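Local structure of peptidase M28 (3IIB) at residues A[15-20]-A[419-424]; A[25-30]-A[406-411]; A[64-69]-A[314-319]; A[135-140]-A[205-210]; A[338-343]-A[354-359]. The protein is a two-zinc peptidase of family M28, probably acting as a carboxypeptidase or dipeptidase that cleaves small peptides. All coordinates share one frame; numbering follows the deposited sequence.

Overall arrangement
From the N terminus, helix 3-19 enters interaction 1, which closes almost the whole chain against helix 413-432. Helix 22-33 follows at once and forms interaction 2 with the loop ahead of that same C-terminal helix, a slightly smaller loop within the first. Inside it, interaction 3 joins strand 62-84 to the end of helix 308-316, and interaction 4, enclosed in turn by interaction 3, ties the loop after strand 131-134 to helix 203-213, across the chain's centre from interaction 3. Interaction 5 closes a short beta-alpha-beta loop after interaction 3 is complete, still within interactions 1 and 2. None of the loops cross. Interactions 1 and 5 touch through Val422 CG1 and Ile340 CD1, 4.2 Å apart.

Interaction 1. Residues A[15-20]-A[419-424]; sequences QKAQSS and NVAVYA
Ala17 and Ala421 form a close alanine-to-alanine helix contact, in which helix 3-19 near the N terminus packs on helix 413-432 of the M28 peptidase fold. Their CA atoms lie only 4.9 Å apart, an approach that the two methyl side chains permit.

The side chains that meet are all apolar and buried. The CB atoms of Ala17 and Ala421 are 3.6 Å apart, and beside them Val420 offers one branch, CG1, at 3.7 Å from Ala17 CB. That branch lies anti to the backbone N (chi1 174°), which turns it to the flank of the Ala17 methyl and leaves CG2 to the other side. On the other flank of helix 413-432, Val422 packs on Ile337 and Leu390.

Polar groups work around this patch. The amide nitrogen ND2 of Asn419 is held by the carbonyl oxygens of Ala415 and Gly335. Where helix 3-19 ends, Ser20 OG is hydrogen-bonded to the backbone N of Leu22, at the start of the next helix.

The fit is tightest at the Ala17 methyl, which rests directly against the opposing backbone: its CB is 3.4 Å from Ala421 N and equally near Ala421 CA, closer than carbon atoms usually pack.

Interaction 2. Residues A[25-30]-A[406-411]; sequences DIVESL and DTLDKI
Val27 of helix 22-33 and Ile411 reach toward each other tip to tip, CG2 of the valine meeting CD1 of the isoleucine at 3.6 Å. CD1 also lies 3.8 Å from Val27 CG1, so both valine branches receive the isoleucine end. Ile411 follows the short 3-10 turn 408-410, and Leu408, which begins that turn, comes in at a slant to the helix and divides its two methyls between neighbouring residues. CD1 faces Val27 CG1 at 4.0 Å, and CD2 rests on Glu28 CG at 3.7 Å. CG of Glu28 lies anti to the backbone N (chi1 -171°), which sets the aliphatic part of the chain beside the leucine; the bend at chi2 (-86°) then carries the carboxylate off to Arg215 of the second subunit, with which OE1 forms a salt bridge. Replacing Leu408 by an alanine would probably open a gap between helix and turn and leave Val27 CG1 and the Glu28 stem without the methyls they rest on.

The turn is tied by polar side chains: Thr407 OG1 donates to Asp409 OD1 at 2.7 Å, and Lys410 NZ forms a salt bridge with Asp409 OD2 at 2.9 Å. Asp409 OD2 is also hydrogen-bonded to His178 of the second subunit. At the start of the loop, the carboxylate of Asp406 is bonded to the backbone N atoms of Ile268 and of the zinc ligand Asp269. An apolar seam thus joins helix 22-33 to a loop whose polar groups serve both the surroundings of the metal site and the dimer interface, the dimer being probably the active form, as in relatives.

Interaction 3. Residues A[64-69]-A[314-319]; sequences YKEPVT and AKEHEA
The strand carrying Glu66 passes the C-terminal end of helix 308-316 at a distance, with the CA atoms of Glu66 and Glu316 8.9 Å apart, so the gap is bridged by side chains alone. Glu66, extended beyond CG, and His317, the first residue past the helix, come from opposite directions. The imidazole edge meets the carboxylate: His317 NE2 donates a 2.6 Å hydrogen bond to Glu66 OE1, almost straight at 170°. The oxygen lies in the ring plane and uses its syn lone pair, on the side of OE2, although carboxylate and ring are turned 34° against each other. CG of His317 stands anti to the carbonyl carbon (chi1 -67°), which aims NE2 at the strand.

The ring is gripped at its other nitrogen too, since ND1 is hydrogen-bonded to the carboxylate of Glu320, and Tyr313 stacks on it. Carboxylates at both nitrogens would probably favour a protonated imidazole. Glu316 adds a lesser contact, its CG lying 4.1 Å from Glu66 OE1. Its own carboxylate stays apart, with OE2 4.9 Å from Glu66 OE2. On the strand side, OE2 of Glu66 also lies in plane at the edge of the Tyr64 ring.

Strand 62-84 runs antiparallel to strand 220-242 here, with backbone bonds from Tyr64, Glu66 and Val68. Val68 packs on Leu308 and Thr312 of helix 308-316, while Arg296 of strand 293-300 touches both Tyr64 and His317.

Interaction 4. Residues A[135-140]-A[205-210]; sequences DAKTER and DADLIN
Asp135 OD2 is gripped twice: by ND2 of Asn210, at 2.9 Å, and by Arg112 through a salt bridge. The amide bond is fairly straight (164°), and the oxygen lies in the amide plane. Relative to the aspartate, however, the donor sits above the carboxylate plane, and the two flat groups are almost perpendicular (88°). Asp135 CG is anti to the backbone N (chi1 -174°), which swings the carboxylate across to the helix, where OD1 also rests on the Ala206 methyl at 3.8 Å.

Two arginines knit the site together. Arg112 bonds Asn210 OD1 as well, fixing which end of the amide faces the carboxylate, and Arg172 forms salt bridges with both Asp135 OD1 and Asp207 OD1. Lys137 approaches Asp207 more loosely, NZ lying 4.5 Å from OD1, beyond salt-bridge range. A leucine in place of Asp135 would probably cost Arg112 its carboxylate partner here, leave Arg172 with Asp207 but not its second carboxylate, and take the acceptor from the Asn210 amide.

The contact joins the loop after strand 131-134 to helix 203-213. Strand 131-134 runs between the parallel strands 106-113 and 168-172, which carry Arg112 and Arg172, and its Phe133 touches Ala206, Ile209 and Asn210 of the helix.

Interaction 5. Residues A[338-343]-A[354-359]; sequences YQIDWR and NAMKVA
Trp342 and Met356, the latter present as selenomethionine, make the tighter part of this buried contact. CG of the methionine lies in plane at the rim of the indole, 3.6 Å from Trp342 CZ2 and 3.7 Å from CH2, so it meets the ring edge-on. Ile340 CG2, two residues back on the strand, lies 3.6 Å above one face of the indole, toward its rim. The methionine chain, bent at chi2 (-58°) and again at chi3, folds back so that its tip heads for Ile340, but there the packing is looser, with CE 4.0 Å from Ile340 CD1.

The solvent side lies on the helix before Met356, where Asn354 is exposed. The strand's other face is polar: Gln339 NE2 donates to Asp341 OD1 at 2.7 Å, and Asp341 also forms a salt bridge with Arg391 of strand 387-392.

Met356 lies on the connection of a beta-alpha-beta unit formed by strand 337-343, helix 346-355 and strand 365-366. Phe426 of helix 413-432 also touches Trp342. Strand 337-343 therefore has two chemically distinct sides, charges and amides paired on one, while on the other flexible methionine carbons fill the angle between an indole edge and an isoleucine, a contact held by apolar burial and van der Waals fit.

Interaction 1. Residues A[15-20]-A[419-424]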
# COMPACT_ATOMS: atom_id res chain seq x y z
N GLN A 15 4.33 -30.39 -16.33
CA GLN A 15 3.27 -31.02 -15.52
C GLN A 15 3.63 -30.99 -14.04
O GLN A 15 2.79 -30.63 -13.18
CB GLN A 15 3.00 -32.49 -15.92
CG GLN A 15 2.43 -32.72 -17.33
CD GLN A 15 2.73 -34.12 -17.86
OE1 GLN A 15 3.03 -35.05 -17.10
NE2 GLN A 15 2.72 -34.26 -19.21
N LYS A 16 4.84 -31.42 -13.72
CA LYS A 16 5.29 -31.42 -12.32
C LYS A 16 5.21 -30.04 -11.70
O LYS A 16 4.80 -29.90 -10.55
CB LYS A 16 6.74 -31.91 -12.19
CG LYS A 16 7.00 -33.32 -12.72
CD LYS A 16 6.03 -34.37 -12.14
CE LYS A 16 6.49 -35.80 -12.56
NZ LYS A 16 6.50 -35.99 -14.03
N ALA A 17 5.64 -29.03 -12.44
CA ALA A 17 5.66 -27.66 -11.89
C ALA A 17 4.25 -27.17 -11.50
O ALA A 17 4.07 -26.43 -10.54
CB ALA A 17 6.29 -26.69 -12.88
N GLN A 18 3.26 -27.57 -12.30
CA GLN A 18 1.89 -27.20 -12.10
C GLN A 18 1.23 -28.00 -10.98
O GLN A 18 0.32 -27.47 -10.34
CB GLN A 18 1.11 -27.24 -13.42
CG GLN A 18 1.68 -26.19 -14.39
CD GLN A 18 1.15 -26.27 -15.80
OE1 GLN A 18 0.09 -25.70 -16.13
NE2 GLN A 18 1.89 -26.97 -16.66
N SER A 19 1.70 -29.21 -10.70
CA SER A 19 1.11 -30.03 -9.66
C SER A 19 1.86 -29.97 -8.34
O SER A 19 1.42 -30.56 -7.37
CB SER A 19 1.00 -31.47 -10.14
OG SER A 19 2.28 -32.07 -10.35
N SER A 20 2.97 -29.23 -8.28
CA SER A 20 3.86 -29.23 -7.07
C SER A 20 3.87 -27.84 -6.41
O SER A 20 3.99 -26.85 -7.06
CB SER A 20 5.29 -29.61 -7.45
OG SER A 20 6.22 -29.34 -6.39
N ASN A 419 6.38 -20.10 -14.26
CA ASN A 419 7.80 -19.84 -14.39
C ASN A 419 8.66 -21.06 -14.06
O ASN A 419 9.64 -21.33 -14.76
CB ASN A 419 8.26 -18.71 -13.47
CG ASN A 419 7.85 -17.33 -13.96
OD1 ASN A 419 8.63 -16.64 -14.63
ND2 ASN A 419 6.63 -16.89 -13.59
N VAL A 420 8.28 -21.80 -13.02
CA VAL A 420 9.00 -23.02 -12.66
C VAL A 420 8.95 -24.01 -13.85
O VAL A 420 9.98 -24.60 -14.23
CB VAL A 420 8.41 -23.67 -11.39
CG1 VAL A 420 9.08 -24.99 -11.16
CG2 VAL A 420 8.60 -22.76 -10.21
N ALA A 421 7.77 -24.11 -14.45
CA ALA A 421 7.54 -25.02 -15.60
C ALA A 421 8.42 -24.63 -16.75
O ALA A 421 9.10 -25.48 -17.32
CB ALA A 421 6.06 -25.01 -16.06
N VAL A 422 8.45 -23.33 -17.09
CA VAL A 422 9.22 -22.87 -18.26
C VAL A 422 10.74 -22.97 -18.01
O VAL A 422 11.49 -23.36 -18.91
CB VAL A 422 8.86 -21.44 -18.63
CG1 VAL A 422 9.70 -21.02 -19.84
CG2 VAL A 422 7.37 -21.37 -18.99
N TYR A 423 11.21 -22.64 -16.80
CA TYR A 423 12.64 -22.79 -16.51
C TYR A 423 13.06 -24.25 -16.51
O TYR A 423 14.17 -24.57 -16.93
CB TYR A 423 13.08 -22.12 -15.20
CG TYR A 423 13.58 -20.71 -15.44
CD1 TYR A 423 12.71 -19.63 -15.56
CD2 TYR A 423 14.94 -20.45 -15.61
CE1 TYR A 423 13.17 -18.36 -15.78
CE2 TYR A 423 15.41 -19.18 -15.85
CZ TYR A 423 14.54 -18.14 -15.97
OH TYR A 423 15.04 -16.86 -16.21
N ALA A 424 12.18 -25.13 -16.04
CA ALA A 424 12.49 -26.55 -16.04
C ALA A 424 12.64 -27.04 -17.48
O ALA A 424 13.59 -27.78 -17.80
CB ALA A 424 11.45 -27.33 -15.27

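Interaction 2. Residues A[25-30]-A[406-411]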
# COMPACT_ATOMS: atom_id res chain seq x y z
N ASP A 25 6.60 -23.03 -1.92
CA ASP A 25 7.15 -23.40 -0.61
C ASP A 25 8.56 -22.83 -0.40
O ASP A 25 8.91 -22.48 0.71
CB ASP A 25 7.21 -24.92 -0.46
CG ASP A 25 5.83 -25.58 -0.37
OD1 ASP A 25 4.83 -24.93 -0.02
OD2 ASP A 25 5.79 -26.77 -0.71
N ILE A 26 9.35 -22.74 -1.47
CA ILE A 26 10.72 -22.23 -1.34
C ILE A 26 10.66 -20.72 -1.03
O ILE A 26 11.37 -20.23 -0.13
CB ILE A 26 11.58 -22.51 -2.58
CG1 ILE A 26 11.87 -24.00 -2.69
CG2 ILE A 26 12.89 -21.79 -2.45
CD1 ILE A 26 12.49 -24.42 -4.01
N VAL A 27 9.80 -20.00 -1.73
CA VAL A 27 9.72 -18.56 -1.47
C VAL A 27 9.02 -18.24 -0.12
O VAL A 27 9.40 -17.26 0.58
CB VAL A 27 9.13 -17.72 -2.64
CG1 VAL A 27 7.71 -18.10 -2.99
CG2 VAL A 27 9.23 -16.20 -2.28
N GLU A 28 8.08 -19.09 0.27
CA GLU A 28 7.47 -18.95 1.61
C GLU A 28 8.57 -19.15 2.66
O GLU A 28 8.68 -18.39 3.61
CB GLU A 28 6.35 -19.95 1.82
CG GLU A 28 5.52 -19.75 3.07
CD GLU A 28 6.09 -20.42 4.33
OE1 GLU A 28 7.10 -21.15 4.27
OE2 GLU A 28 5.50 -20.21 5.40
N SER A 29 9.42 -20.14 2.42
CA SER A 29 10.49 -20.45 3.37
C SER A 29 11.47 -19.28 3.53
O SER A 29 11.85 -18.90 4.65
CB SER A 29 11.17 -21.72 2.93
OG SER A 29 12.25 -22.04 3.82
N LEU A 30 11.85 -18.71 2.39
CA LEU A 30 12.84 -17.65 2.38
C LEU A 30 12.28 -16.40 3.05
O LEU A 30 12.91 -15.77 3.93
CB LEU A 30 13.27 -17.35 0.93
CG LEU A 30 14.26 -16.19 0.67
CD1 LEU A 30 15.55 -16.26 1.50
CD2 LEU A 30 14.56 -16.09 -0.85
N ASP A 406 6.71 -5.33 -0.78
CA ASP A 406 7.25 -6.53 -1.47
C ASP A 406 7.24 -7.73 -0.54
O ASP A 406 8.25 -8.07 0.12
CB ASP A 406 8.64 -6.28 -2.04
CG ASP A 406 9.15 -7.47 -2.81
OD1 ASP A 406 8.33 -8.41 -2.96
OD2 ASP A 406 10.31 -7.48 -3.28
N THR A 407 6.06 -8.34 -0.47
CA THR A 407 5.77 -9.40 0.50
C THR A 407 5.18 -10.61 -0.21
O THR A 407 4.73 -10.53 -1.36
CB THR A 407 4.80 -8.90 1.62
OG1 THR A 407 3.58 -8.43 1.05
CG2 THR A 407 5.41 -7.77 2.46
N LEU A 408 5.13 -11.72 0.51
CA LEU A 408 4.83 -13.02 -0.09
C LEU A 408 3.49 -13.03 -0.79
O LEU A 408 3.31 -13.68 -1.83
CB LEU A 408 4.88 -14.11 1.00
CG LEU A 408 4.49 -15.55 0.62
CD1 LEU A 408 5.45 -16.16 -0.39
CD2 LEU A 408 4.37 -16.39 1.88
N ASP A 409 2.52 -12.35 -0.17
CA ASP A 409 1.16 -12.28 -0.70
C ASP A 409 1.03 -11.58 -2.04
O ASP A 409 -0.07 -11.59 -2.64
CB ASP A 409 0.28 -11.59 0.32
CG ASP A 409 0.85 -10.24 0.75
OD1 ASP A 409 1.69 -10.22 1.70
OD2 ASP A 409 0.52 -9.24 0.05
N LYS A 410 2.11 -10.94 -2.50
CA LYS A 410 2.15 -10.36 -3.83
C LYS A 410 2.39 -11.39 -4.95
O LYS A 410 2.20 -11.05 -6.10
CB LYS A 410 3.15 -9.23 -3.92
CG LYS A 410 2.92 -8.08 -2.88
CD LYS A 410 1.45 -7.59 -2.79
CE LYS A 410 1.29 -6.43 -1.79
NZ LYS A 410 1.87 -6.76 -0.46
N ILE A 411 2.84 -12.58 -4.60
CA ILE A 411 3.14 -13.63 -5.59
C ILE A 411 1.85 -14.38 -5.91
O ILE A 411 1.16 -14.86 -4.99
CB ILE A 411 4.19 -14.61 -5.01
CG1 ILE A 411 5.56 -13.89 -4.90
CG2 ILE A 411 4.32 -15.92 -5.82
CD1 ILE A 411 6.59 -14.73 -4.29

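Interaction 3. Residues A[64-69]-A[314-319]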
# COMPACT_ATOMS: atom_id res chain seq x y z
N TYR A 64 27.62 -25.37 -2.72
CA TYR A 64 28.80 -24.66 -2.22
C TYR A 64 28.62 -23.17 -2.39
O TYR A 64 27.65 -22.71 -3.00
CB TYR A 64 30.06 -25.15 -2.92
CG TYR A 64 30.06 -25.07 -4.41
CD1 TYR A 64 29.43 -26.05 -5.18
CD2 TYR A 64 30.73 -24.05 -5.08
CE1 TYR A 64 29.47 -25.98 -6.59
CE2 TYR A 64 30.75 -23.98 -6.45
CZ TYR A 64 30.13 -24.94 -7.21
OH TYR A 64 30.19 -24.86 -8.59
N LYS A 65 29.56 -22.42 -1.86
CA LYS A 65 29.48 -20.97 -1.98
C LYS A 65 30.81 -20.35 -2.30
O LYS A 65 31.87 -20.91 -1.98
CB LYS A 65 28.88 -20.36 -0.73
CG LYS A 65 29.69 -20.53 0.54
CD LYS A 65 28.87 -20.05 1.70
CE LYS A 65 29.71 -19.66 2.85
NZ LYS A 65 30.27 -20.83 3.56
N GLU A 66 30.74 -19.14 -2.86
CA GLU A 66 31.92 -18.43 -3.34
C GLU A 66 31.87 -16.98 -2.87
O GLU A 66 30.84 -16.35 -2.99
CB GLU A 66 31.97 -18.50 -4.86
CG GLU A 66 32.18 -19.96 -5.34
CD GLU A 66 32.26 -20.12 -6.86
OE1 GLU A 66 31.82 -19.21 -7.60
OE2 GLU A 66 32.74 -21.18 -7.31
N PRO A 67 32.98 -16.48 -2.36
CA PRO A 67 32.90 -15.16 -1.72
C PRO A 67 32.80 -13.97 -2.68
O PRO A 67 33.32 -13.97 -3.82
CB PRO A 67 34.19 -15.09 -0.93
CG PRO A 67 35.17 -15.87 -1.74
CD PRO A 67 34.35 -17.03 -2.28
N VAL A 68 32.10 -12.95 -2.21
CA VAL A 68 31.84 -11.72 -2.92
C VAL A 68 32.07 -10.59 -1.94
O VAL A 68 31.46 -10.56 -0.88
CB VAL A 68 30.41 -11.67 -3.47
CG1 VAL A 68 30.10 -10.30 -4.11
CG2 VAL A 68 30.18 -12.83 -4.44
N THR A 69 32.90 -9.63 -2.31
CA THR A 69 33.10 -8.44 -1.47
C THR A 69 31.89 -7.52 -1.58
O THR A 69 31.42 -7.20 -2.70
CB THR A 69 34.37 -7.67 -1.89
OG1 THR A 69 35.50 -8.56 -1.85
CG2 THR A 69 34.61 -6.41 -0.97
N ALA A 314 31.68 -13.87 -12.91
CA ALA A 314 32.29 -13.78 -14.25
C ALA A 314 33.81 -13.79 -14.19
O ALA A 314 34.47 -14.43 -14.99
CB ALA A 314 31.80 -12.54 -14.99
N LYS A 315 34.38 -13.09 -13.23
CA LYS A 315 35.84 -13.08 -13.12
C LYS A 315 36.38 -14.38 -12.52
O LYS A 315 37.35 -14.96 -13.06
CB LYS A 315 36.32 -11.87 -12.31
CG LYS A 315 36.16 -10.59 -13.07
N GLU A 316 35.78 -14.85 -11.45
CA GLU A 316 36.20 -16.08 -10.77
C GLU A 316 36.14 -17.30 -11.69
O GLU A 316 37.00 -18.18 -11.63
CB GLU A 316 35.34 -16.32 -9.53
CG GLU A 316 35.46 -17.70 -8.87
CD GLU A 316 36.81 -17.95 -8.23
OE1 GLU A 316 37.53 -16.97 -7.88
OE2 GLU A 316 37.14 -19.14 -8.08
N HIS A 317 35.14 -17.32 -12.57
CA HIS A 317 34.91 -18.47 -13.46
C HIS A 317 35.42 -18.21 -14.87
O HIS A 317 35.08 -18.92 -15.82
CB HIS A 317 33.41 -18.85 -13.45
CG HIS A 317 32.94 -19.39 -12.13
ND1 HIS A 317 32.75 -20.74 -11.90
CD2 HIS A 317 32.62 -18.77 -10.97
CE1 HIS A 317 32.36 -20.92 -10.65
NE2 HIS A 317 32.28 -19.74 -10.06
N GLU A 318 36.31 -17.23 -15.01
CA GLU A 318 36.85 -16.82 -16.30
C GLU A 318 37.33 -18.01 -17.15
O GLU A 318 36.96 -18.10 -18.32
CB GLU A 318 38.01 -15.83 -16.09
CG GLU A 318 38.71 -15.40 -17.35
CD GLU A 318 39.92 -14.52 -17.06
OE1 GLU A 318 40.29 -14.34 -15.88
OE2 GLU A 318 40.51 -14.02 -18.04
N ALA A 319 38.11 -18.91 -16.56
CA ALA A 319 38.67 -20.06 -17.31
C ALA A 319 37.59 -21.08 -17.67
O ALA A 319 37.83 -21.93 -18.51
CB ALA A 319 39.77 -20.77 -16.51

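Interaction 4. Residues A[135-140]-A[205-210]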
# COMPACT_ATOMS: atom_id res chain seq x y z
N ASP A 135 10.23 14.81 -10.26
CA ASP A 135 8.85 14.36 -10.20
C ASP A 135 8.48 13.29 -11.25
O ASP A 135 7.31 12.90 -11.32
CB ASP A 135 7.91 15.55 -10.35
CG ASP A 135 6.44 15.17 -10.17
OD1 ASP A 135 6.09 14.51 -9.16
OD2 ASP A 135 5.64 15.58 -11.03
N ALA A 136 9.44 12.80 -12.02
CA ALA A 136 9.09 11.91 -13.13
C ALA A 136 8.24 10.71 -12.69
O ALA A 136 8.64 9.98 -11.82
CB ALA A 136 10.34 11.40 -13.83
N LYS A 137 7.12 10.49 -13.36
CA LYS A 137 6.24 9.37 -13.13
C LYS A 137 6.68 8.21 -14.00
O LYS A 137 7.10 8.42 -15.13
CB LYS A 137 4.80 9.73 -13.51
CG LYS A 137 4.16 10.73 -12.56
CD LYS A 137 2.70 11.03 -12.97
CE LYS A 137 2.06 12.02 -12.03
NZ LYS A 137 0.72 12.46 -12.55
N THR A 138 6.58 7.01 -13.46
CA THR A 138 7.01 5.80 -14.16
C THR A 138 5.80 5.15 -14.82
O THR A 138 4.82 4.84 -14.16
CB THR A 138 7.64 4.84 -13.15
OG1 THR A 138 8.77 5.50 -12.53
CG2 THR A 138 8.13 3.53 -13.81
N GLU A 139 5.84 5.01 -16.14
CA GLU A 139 4.78 4.35 -16.91
C GLU A 139 4.76 2.86 -16.62
O GLU A 139 5.79 2.25 -16.42
CB GLU A 139 4.99 4.55 -18.41
CG GLU A 139 4.83 6.01 -18.86
CD GLU A 139 5.13 6.18 -20.37
OE1 GLU A 139 5.34 5.16 -21.06
OE2 GLU A 139 5.18 7.34 -20.84
N ARG A 140 3.56 2.31 -16.60
CA ARG A 140 3.37 0.86 -16.46
C ARG A 140 3.52 0.17 -17.81
O ARG A 140 2.81 0.54 -18.76
CB ARG A 140 1.97 0.60 -15.91
CG ARG A 140 1.69 -0.86 -15.59
CD ARG A 140 0.23 -1.10 -15.14
NE ARG A 140 -0.10 -0.22 -14.03
CZ ARG A 140 0.24 -0.43 -12.76
NH1 ARG A 140 0.87 -1.50 -12.40
NH2 ARG A 140 -0.10 0.46 -11.84
N ASP A 205 2.46 11.35 -2.15
CA ASP A 205 3.14 12.52 -1.60
C ASP A 205 3.70 13.46 -2.69
O ASP A 205 3.68 14.68 -2.56
CB ASP A 205 4.26 12.06 -0.65
CG ASP A 205 3.72 11.52 0.64
OD1 ASP A 205 2.96 12.25 1.32
OD2 ASP A 205 4.07 10.36 0.97
N ALA A 206 4.17 12.89 -3.78
CA ALA A 206 4.68 13.67 -4.91
C ALA A 206 3.48 14.39 -5.57
O ALA A 206 3.60 15.58 -5.93
CB ALA A 206 5.38 12.75 -5.89
N ASP A 207 2.32 13.70 -5.65
CA ASP A 207 1.10 14.33 -6.17
C ASP A 207 0.74 15.53 -5.26
O ASP A 207 0.31 16.57 -5.74
CB ASP A 207 -0.10 13.40 -6.16
CG ASP A 207 0.04 12.25 -7.11
OD1 ASP A 207 0.89 12.33 -8.04
OD2 ASP A 207 -0.69 11.25 -6.91
N LEU A 208 0.87 15.35 -3.95
CA LEU A 208 0.51 16.40 -3.00
C LEU A 208 1.39 17.64 -3.18
O LEU A 208 0.91 18.78 -3.16
CB LEU A 208 0.61 15.89 -1.57
CG LEU A 208 0.40 16.89 -0.43
CD1 LEU A 208 -1.03 17.43 -0.50
CD2 LEU A 208 0.67 16.14 0.92
N ILE A 209 2.69 17.41 -3.34
CA ILE A 209 3.63 18.49 -3.48
C ILE A 209 3.25 19.24 -4.78
O ILE A 209 3.22 20.46 -4.82
CB ILE A 209 5.06 18.00 -3.53
CG1 ILE A 209 5.51 17.52 -2.15
CG2 ILE A 209 6.00 19.13 -4.00
CD1 ILE A 209 7.00 17.03 -2.06
N ASN A 210 2.95 18.49 -5.83
CA ASN A 210 2.56 19.08 -7.11
C ASN A 210 1.33 19.98 -6.96
O ASN A 210 1.30 21.09 -7.50
CB ASN A 210 2.25 18.01 -8.17
CG ASN A 210 3.51 17.43 -8.84
OD1 ASN A 210 4.60 18.01 -8.83
ND2 ASN A 210 3.31 16.29 -9.51

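Interaction 5. Residues A[338-343]-A[354-359]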
# COMPACT_ATOMS: atom_id res chain seq x y z
N TYR A 338 6.13 -14.93 -21.19
CA TYR A 338 5.38 -14.82 -22.47
C TYR A 338 6.24 -14.92 -23.74
O TYR A 338 5.70 -15.04 -24.84
CB TYR A 338 4.54 -13.51 -22.52
CG TYR A 338 5.38 -12.25 -22.45
CD1 TYR A 338 5.88 -11.65 -23.60
CD2 TYR A 338 5.69 -11.65 -21.23
CE1 TYR A 338 6.67 -10.49 -23.53
CE2 TYR A 338 6.43 -10.50 -21.15
CZ TYR A 338 6.95 -9.93 -22.29
OH TYR A 338 7.72 -8.77 -22.17
N GLN A 339 7.55 -14.92 -23.59
CA GLN A 339 8.46 -14.93 -24.73
C GLN A 339 9.85 -15.32 -24.23
O GLN A 339 10.25 -14.95 -23.11
CB GLN A 339 8.51 -13.54 -25.38
CG GLN A 339 9.31 -13.46 -26.68
CD GLN A 339 9.02 -12.16 -27.41
OE1 GLN A 339 7.86 -11.80 -27.55
NE2 GLN A 339 10.06 -11.47 -27.90
N ILE A 340 10.59 -16.07 -25.07
CA ILE A 340 12.02 -16.26 -24.83
C ILE A 340 12.82 -15.61 -25.93
O ILE A 340 12.68 -15.94 -27.10
CB ILE A 340 12.41 -17.74 -24.66
CG1 ILE A 340 11.65 -18.36 -23.49
CG2 ILE A 340 13.99 -17.88 -24.50
CD1 ILE A 340 11.81 -19.87 -23.33
N ASP A 341 13.63 -14.62 -25.54
CA ASP A 341 14.59 -14.01 -26.43
C ASP A 341 15.98 -14.64 -26.18
O ASP A 341 16.29 -15.09 -25.06
CB ASP A 341 14.63 -12.50 -26.22
CG ASP A 341 13.37 -11.81 -26.62
OD1 ASP A 341 12.69 -12.21 -27.59
OD2 ASP A 341 13.03 -10.79 -25.96
N TRP A 342 16.81 -14.61 -27.23
CA TRP A 342 18.10 -15.30 -27.24
C TRP A 342 19.25 -14.37 -27.48
O TRP A 342 19.10 -13.29 -28.04
CB TRP A 342 18.13 -16.40 -28.32
CG TRP A 342 17.03 -17.39 -28.17
CD1 TRP A 342 15.79 -17.34 -28.76
CD2 TRP A 342 17.03 -18.55 -27.34
NE1 TRP A 342 15.04 -18.42 -28.37
CE2 TRP A 342 15.79 -19.17 -27.48
CE3 TRP A 342 17.97 -19.14 -26.50
CZ2 TRP A 342 15.47 -20.33 -26.83
CZ3 TRP A 342 17.65 -20.31 -25.87
CH2 TRP A 342 16.43 -20.89 -26.01
N ARG A 343 20.43 -14.84 -27.09
CA ARG A 343 21.69 -14.27 -27.54
C ARG A 343 22.58 -15.44 -27.85
O ARG A 343 23.33 -15.92 -26.99
CB ARG A 343 22.27 -13.38 -26.45
CG ARG A 343 23.42 -12.56 -26.89
CD ARG A 343 23.09 -11.36 -27.75
NE ARG A 343 24.33 -10.57 -27.87
CZ ARG A 343 25.18 -10.61 -28.90
NH1 ARG A 343 24.93 -11.36 -29.98
NH2 ARG A 343 26.31 -9.88 -28.87
N ASN A 354 12.90 -23.30 -32.16
CA ASN A 354 12.19 -24.57 -32.41
C ASN A 354 12.23 -25.48 -31.16
O ASN A 354 11.20 -26.05 -30.76
CB ASN A 354 12.80 -25.24 -33.65
CG ASN A 354 12.08 -26.54 -34.08
OD1 ASN A 354 10.86 -26.57 -34.23
ND2 ASN A 354 12.85 -27.59 -34.29
N ALA A 355 13.41 -25.60 -30.55
CA ALA A 355 13.56 -26.41 -29.34
C ALA A 355 12.60 -25.95 -28.28
O ALA A 355 12.09 -26.78 -27.51
CB ALA A 355 15.00 -26.37 -28.78
N MSE A 356 12.41 -24.63 -28.14
CA MSE A 356 11.57 -24.16 -27.05
C MSE A 356 10.11 -24.01 -27.43
O MSE A 356 9.34 -23.45 -26.68
CB MSE A 356 12.12 -22.87 -26.46
CG MSE A 356 13.47 -23.09 -25.75
SE MSE A 356 13.35 -24.39 -24.34
CE MSE A 356 11.91 -23.83 -23.37
N LYS A 357 9.72 -24.51 -28.60
CA LYS A 357 8.30 -24.48 -28.95
C LYS A 357 7.53 -25.40 -28.01
O LYS A 357 6.33 -25.31 -27.93
CB LYS A 357 8.07 -24.78 -30.42
CG LYS A 357 8.30 -23.52 -31.26
CD LYS A 357 8.17 -23.76 -32.76
CE LYS A 357 8.43 -22.48 -33.55
NZ LYS A 357 8.01 -21.25 -32.83
N VAL A 358 8.25 -26.24 -27.26
CA VAL A 358 7.64 -27.03 -26.22
C VAL A 358 6.89 -26.16 -25.17
O VAL A 358 5.94 -26.65 -24.54
CB VAL A 358 8.65 -27.98 -25.55
CG1 VAL A 358 9.72 -27.23 -24.74
CG2 VAL A 358 7.93 -28.96 -24.68
N ALA A 359 7.32 -24.91 -25.00
CA ALA A 359 6.71 -23.97 -24.04
C ALA A 359 5.54 -23.17 -24.61
O ALA A 359 4.88 -22.45 -23.87
CB ALA A 359 7.78 -23.00 -23.44